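Local atomic coordinates of aromatic amino acid beta-eliminating lyase/threonine aldolase (Exiguobacterium sibiricum, PDB entry 3LWS), a protein that belongs to the beta-eliminating lyase family of pyridoxal phosphate-dependent enzymes, whose large domain has the aminotransferase-type fold. Residues 114-119 with 134-139; 84-89 with 169-174. One frame throughout, in Å; residues are numbered along the deposited sequence.

Interaction 1 (114-119 with 134-139); sequences ETILVG and PDIACL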
loop_
_atom_site.group_PDB
_atom_site.type_symbol
_atom_site.label_atom_id
_atom_site.label_comp_id
_atom_site.label_asym_id
_atom_site.label_seq_id
_atom_site.Cartn_x
_atom_site.Cartn_y
_atom_site.Cartn_z
ATOM N N GLU A 114 23.233 -7.027 6.247
ATOM C CA GLU A 114 24.274 -5.991 6.298
ATOM C C GLU A 114 24.602 -5.585 4.880
ATOM O O GLU A 114 24.414 -6.356 3.962
ATOM C CB GLU A 114 25.523 -6.517 7.022
ATOM C CG GLU A 114 25.221 -6.814 8.492
ATOM C CD GLU A 114 26.427 -7.310 9.305
ATOM O OE1 GLU A 114 27.449 -7.767 8.719
ATOM O OE2 GLU A 114 26.335 -7.222 10.560
ATOM N N THR A 115 25.075 -4.353 4.723
ATOM C CA THR A 115 25.323 -3.799 3.414
ATOM C C THR A 115 26.773 -3.308 3.285
ATOM O O THR A 115 27.297 -2.683 4.205
ATOM C CB THR A 115 24.284 -2.679 3.111
ATOM O OG1 THR A 115 24.518 -1.547 3.946
ATOM C CG2 THR A 115 22.867 -3.154 3.411
ATOM N N ILE A 116 27.422 -3.660 2.186
ATOM C CA ILE A 116 28.726 -3.107 1.817
ATOM C C ILE A 116 28.442 -2.041 0.800
ATOM O O ILE A 116 27.783 -2.331 -0.210
ATOM C CB ILE A 116 29.648 -4.150 1.163
ATOM C CG1 ILE A 116 30.036 -5.239 2.171
ATOM C CG2 ILE A 116 30.899 -3.470 0.524
ATOM C CD1 ILE A 116 30.699 -6.446 1.541
ATOM N N LEU A 117 28.915 -0.820 1.048
ATOM C CA LEU A 117 28.677 0.291 0.132
ATOM C C LEU A 117 29.829 0.314 -0.863
ATOM O O LEU A 117 30.967 0.347 -0.469
ATOM C CB LEU A 117 28.514 1.601 0.901
ATOM C CG LEU A 117 27.470 1.563 2.043
ATOM C CD1 LEU A 117 27.364 2.962 2.783
ATOM C CD2 LEU A 117 26.111 1.111 1.563
ATOM N N VAL A 118 29.527 0.215 -2.155
ATOM C CA VAL A 118 30.559 -0.060 -3.147
ATOM C C VAL A 118 30.963 1.246 -3.818
ATOM O O VAL A 118 30.122 1.940 -4.359
ATOM C CB VAL A 118 30.080 -1.044 -4.243
ATOM C CG1 VAL A 118 31.273 -1.613 -4.977
ATOM C CG2 VAL A 118 29.240 -2.150 -3.664
ATOM N N GLY A 119 32.243 1.581 -3.771
ATOM C CA GLY A 119 32.785 2.717 -4.536
ATOM C C GLY A 119 32.785 4.015 -3.753
ATOM O O GLY A 119 33.164 4.010 -2.591
ATOM N N PRO A 134 33.782 -9.528 -1.654
ATOM C CA PRO A 134 33.805 -10.873 -1.109
ATOM C C PRO A 134 32.484 -11.592 -1.431
ATOM O O PRO A 134 31.638 -11.048 -2.165
ATOM C CB PRO A 134 33.930 -10.622 0.389
ATOM C CG PRO A 134 33.118 -9.408 0.616
ATOM C CD PRO A 134 33.428 -8.547 -0.598
ATOM N N ASP A 135 32.359 -12.824 -0.936
ATOM C CA ASP A 135 31.149 -13.640 -1.103
ATOM C C ASP A 135 29.984 -12.880 -0.462
ATOM O O ASP A 135 29.979 -12.613 0.749
ATOM C CB ASP A 135 31.296 -15.038 -0.461
ATOM C CG ASP A 135 32.026 -16.058 -1.361
ATOM O OD1 ASP A 135 32.155 -15.853 -2.592
ATOM O OD2 ASP A 135 32.442 -17.116 -0.834
ATOM N N ILE A 136 29.039 -12.481 -1.297
ATOM C CA ILE A 136 27.804 -11.796 -0.848
ATOM C C ILE A 136 26.599 -12.474 -1.495
ATOM O O ILE A 136 26.760 -13.207 -2.452
ATOM C CB ILE A 136 27.844 -10.265 -1.193
ATOM C CG1 ILE A 136 27.936 -10.044 -2.701
ATOM C CG2 ILE A 136 29.024 -9.601 -0.514
ATOM C CD1 ILE A 136 27.709 -8.612 -3.159
ATOM N N ALA A 137 25.403 -12.231 -0.963
ATOM C CA ALA A 137 24.140 -12.729 -1.553
ATOM C C ALA A 137 23.753 -12.015 -2.847
ATOM O O ALA A 137 23.392 -12.654 -3.840
ATOM C CB ALA A 137 22.987 -12.593 -0.549
ATOM N N CYS A 138 23.805 -10.677 -2.825
ATOM C CA CYS A 138 23.241 -9.875 -3.915
ATOM C C CYS A 138 23.987 -8.570 -4.166
ATOM O O CYS A 138 24.314 -7.883 -3.201
ATOM C CB CYS A 138 21.818 -9.527 -3.578
ATOM S SG CYS A 138 20.942 -8.751 -4.950
ATOM N N LEU A 139 24.300 -8.279 -5.434
ATOM C CA LEU A 139 24.704 -6.931 -5.869
ATOM C C LEU A 139 23.442 -6.273 -6.480
ATOM O O LEU A 139 22.773 -6.889 -7.317
ATOM C CB LEU A 139 25.811 -6.989 -6.897
ATOM C CG LEU A 139 26.265 -5.706 -7.613
ATOM C CD1 LEU A 139 26.800 -4.680 -6.619
ATOM C CD2 LEU A 139 27.302 -6.032 -8.640
#
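The delta methyl of Ile116 makes both side-chain contacts here: CD1 of Ile116 lies 3.9 Å from CG of Pro134 and 4.1 Å from CG2 of Ile136. Pro134 presents one corner of its ring, CG with CD just behind it (CD to Ile116 CD1, 4.1 Å), so the proline is met at the rim of the pyrrolidine and not over its face. Ile116 reaches this point because its chain is stretched out: CG1 stands opposite the carbonyl carbon, with chi1 at -66°, and chi2 near 168° carries CD1 straight on, away from the strand. In Ile136, CG1 takes the position between backbone N and carbonyl carbon (chi1 62°), which leaves CG2, beside the backbone N, as the branch that meets Ile116. The end of the Leu139 side chain swings back toward Val118, but its CD1 stays 4.6 Å from Val118 CG2, beyond close contact.

No hydrogen bond joins the segments, and 115 Å² is buried in all. The nearest CA atoms, those of Ile116 and Ile136, are 9.1 Å apart, as fits chains separated by an intervening strand. Strand 114-117, helix 127-131 and parallel strand 138-142 form a beta-alpha-beta crossover that steps over strand 90-93 in the mixed sheet of the aminotransferase-type fold. Strand 90-93 makes backbone hydrogen bonds to Glu114, Ile116 and Val118, while Ile136 packs on its Ala92. Strand 114-117 is the outermost on this side of the sheet within the chain, and Leu133, just before Pro134, touches Ile116 as well.

Interaction 2 (84-89 with 169-174); sequences DETDNR and GIRLHL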
loop_
_atom_site.group_PDB
_atom_site.type_symbol
_atom_site.label_atom_id
_atom_site.label_comp_id
_atom_site.label_asym_id
_atom_site.label_seq_id
_atom_site.Cartn_x
_atom_site.Cartn_y
_atom_site.Cartn_z
ATOM N N ASP A 84 18.323 -15.256 1.701
ATOM C CA ASP A 84 17.864 -16.592 2.153
ATOM C C ASP A 84 18.325 -17.715 1.208
ATOM O O ASP A 84 18.770 -18.749 1.652
ATOM C CB ASP A 84 16.333 -16.647 2.284
ATOM C CG ASP A 84 15.796 -15.980 3.545
ATOM O OD1 ASP A 84 16.544 -15.515 4.438
ATOM O OD2 ASP A 84 14.560 -15.920 3.659
ATOM N N GLU A 85 18.218 -17.508 -0.095
ATOM C CA GLU A 85 18.609 -18.535 -1.040
ATOM C C GLU A 85 20.113 -18.853 -0.979
ATOM O O GLU A 85 20.516 -19.993 -1.197
ATOM C CB GLU A 85 18.225 -18.114 -2.443
ATOM C CG GLU A 85 18.652 -19.062 -3.517
ATOM C CD GLU A 85 17.932 -18.801 -4.795
ATOM O OE1 GLU A 85 16.686 -18.863 -4.790
ATOM O OE2 GLU A 85 18.608 -18.519 -5.788
ATOM N N THR A 86 20.937 -17.844 -0.696
ATOM C CA THR A 86 22.396 -18.010 -0.702
ATOM C C THR A 86 23.008 -18.208 0.666
ATOM O O THR A 86 24.230 -18.270 0.760
ATOM C CB THR A 86 23.088 -16.742 -1.258
ATOM O OG1 THR A 86 22.688 -15.619 -0.459
ATOM C CG2 THR A 86 22.731 -16.524 -2.745
ATOM N N ASP A 87 22.186 -18.226 1.716
ATOM C CA ASP A 87 22.659 -18.293 3.102
ATOM C C ASP A 87 23.743 -17.238 3.381
ATOM O O ASP A 87 24.719 -17.507 4.069
ATOM C CB ASP A 87 23.205 -19.686 3.441
ATOM C CG ASP A 87 22.267 -20.833 3.002
ATOM O OD1 ASP A 87 21.108 -20.873 3.448
ATOM O OD2 ASP A 87 22.728 -21.711 2.235
ATOM N N ASN A 88 23.580 -16.052 2.806
ATOM C CA ASN A 88 24.532 -14.977 2.969
ATOM C C ASN A 88 23.735 -13.724 3.330
ATOM O O ASN A 88 22.834 -13.304 2.588
ATOM C CB ASN A 88 25.368 -14.801 1.686
ATOM C CG ASN A 88 26.519 -13.810 1.849
ATOM O OD1 ASN A 88 26.341 -12.691 2.325
ATOM N ND2 ASN A 88 27.707 -14.210 1.401
ATOM N N ARG A 89 24.051 -13.169 4.489
ATOM C CA ARG A 89 23.349 -11.998 5.009
ATOM C C ARG A 89 23.964 -10.655 4.613
ATOM O O ARG A 89 23.679 -9.653 5.247
ATOM C CB ARG A 89 23.248 -12.097 6.514
ATOM C CG ARG A 89 22.375 -13.279 6.933
ATOM C CD ARG A 89 22.239 -13.368 8.395
ATOM N NE ARG A 89 21.087 -14.182 8.729
ATOM C CZ ARG A 89 20.519 -14.206 9.921
ATOM N NH1 ARG A 89 21.027 -13.492 10.903
ATOM N NH2 ARG A 89 19.450 -14.955 10.138
ATOM N N GLY A 169 28.223 -16.771 -8.451
ATOM C CA GLY A 169 27.076 -17.121 -7.606
ATOM C C GLY A 169 26.400 -15.989 -6.868
ATOM O O GLY A 169 25.628 -16.238 -5.983
ATOM N N ILE A 170 26.699 -14.744 -7.246
ATOM C CA ILE A 170 26.083 -13.545 -6.681
ATOM C C ILE A 170 24.818 -13.204 -7.468
ATOM O O ILE A 170 24.868 -13.084 -8.672
ATOM C CB ILE A 170 27.082 -12.341 -6.774
ATOM C CG1 ILE A 170 28.294 -12.600 -5.855
ATOM C CG2 ILE A 170 26.367 -11.032 -6.457
ATOM C CD1 ILE A 170 29.528 -11.945 -6.260
ATOM N N ARG A 171 23.696 -12.999 -6.797
ATOM C CA ARG A 171 22.460 -12.624 -7.488
ATOM C C ARG A 171 22.537 -11.157 -7.892
ATOM O O ARG A 171 23.071 -10.348 -7.142
ATOM C CB ARG A 171 21.239 -12.875 -6.601
ATOM C CG ARG A 171 21.041 -14.366 -6.245
ATOM C CD ARG A 171 20.583 -15.240 -7.431
ATOM N NE ARG A 171 20.458 -16.626 -6.974
ATOM C CZ ARG A 171 21.465 -17.493 -6.814
ATOM N NH1 ARG A 171 22.731 -17.193 -7.121
ATOM N NH2 ARG A 171 21.199 -18.693 -6.321
ATOM N N LEU A 172 22.061 -10.820 -9.086
ATOM C CA LEU A 172 22.115 -9.439 -9.563
ATOM C C LEU A 172 20.723 -8.861 -9.653
ATOM O O LEU A 172 19.852 -9.352 -10.403
ATOM C CB LEU A 172 22.859 -9.348 -10.881
ATOM C CG LEU A 172 23.368 -7.992 -11.309
ATOM C CD1 LEU A 172 24.334 -7.435 -10.317
ATOM C CD2 LEU A 172 24.013 -8.147 -12.694
ATOM N N HIS A 173 20.497 -7.824 -8.855
ATOM C CA HIS A 173 19.195 -7.191 -8.792
ATOM C C HIS A 173 19.216 -5.808 -9.422
ATOM O O HIS A 173 20.135 -5.026 -9.173
ATOM C CB HIS A 173 18.699 -7.082 -7.363
ATOM C CG HIS A 173 17.404 -6.331 -7.249
ATOM N ND1 HIS A 173 16.188 -6.905 -7.564
ATOM C CD2 HIS A 173 17.151 -5.027 -6.982
ATOM C CE1 HIS A 173 15.234 -5.997 -7.415
ATOM N NE2 HIS A 173 15.794 -4.845 -7.073
ATOM N N LEU A 174 18.194 -5.501 -10.232
ATOM C CA LEU A 174 18.089 -4.170 -10.874
ATOM C C LEU A 174 17.037 -3.301 -10.168
ATOM O O LEU A 174 15.875 -3.684 -10.013
ATOM C CB LEU A 174 17.779 -4.279 -12.375
ATOM C CG LEU A 174 17.430 -2.987 -13.139
ATOM C CD1 LEU A 174 18.522 -1.925 -13.021
ATOM C CD2 LEU A 174 17.129 -3.281 -14.642
#
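The guanidinium of Arg171 has the CG2 methyl of Thr86 over one face, 4.3 Å above its plane and over its centre, and Glu85 OE2 at its edge, in plane. The salt bridge between Arg171 and Glu85 ties the C-terminal turn of helix 71-86, which ends in a Schellman motif at Asp87, to the start of strand 171-176 in the mixed sheet of the aminotransferase-type fold. Gly169, also with positive phi, closes helix 155-167 by a second Schellman motif, and its carbonyl O comes within 4.4 Å of Thr86 CG2.

The grip is side-on, with NE and NH2 of Arg171 as donors. Both bonds go to one oxygen, so this is not a two-oxygen fork, and the planes of carboxylate and guanidinium are turned 57° apart. Arg171 folds at chi2 (-71°), whereas Glu85 is extended beyond CG and meets it at about a right angle. Thr86 offers only its methyl here; its OG1 hydrogen-bonds back to Trp82 O within the helix, and Trp82 also packs against Arg171.

Of the two bonds, Arg171 NH2 to Glu85 OE2 is 2.7 Å, uses the anti lone pair of OE2 and has an N-H...O angle of 151°; Arg171 NE to Glu85 OE2 is 2.9 Å and more bent.

Interaction 1 is partly buried and wholly apolar, formed between edge strand 114-117 and the loop leading into strand 138-142, past strand 90-93; interaction 2 lies at the surface, where a salt bridge fastens a helix end to the strand beside 138-142. Their centres are 10 Å apart, and along the chain 114-119 and 134-139 are nested inside the loop that 84-89 and 169-174 close. Two polar links join them, one backbone to backbone and one from the Asn88 side chain to a carbonyl: Arg89 O is 2.8 Å from Glu114 N, and Asn88 ND2 2.9 Å from Asp135 O, both probable hydrogen bonds. Ala137 packs against Thr86, and its backbone bonds to Arg171, so the segment 134-139 borders both halves of interaction 2.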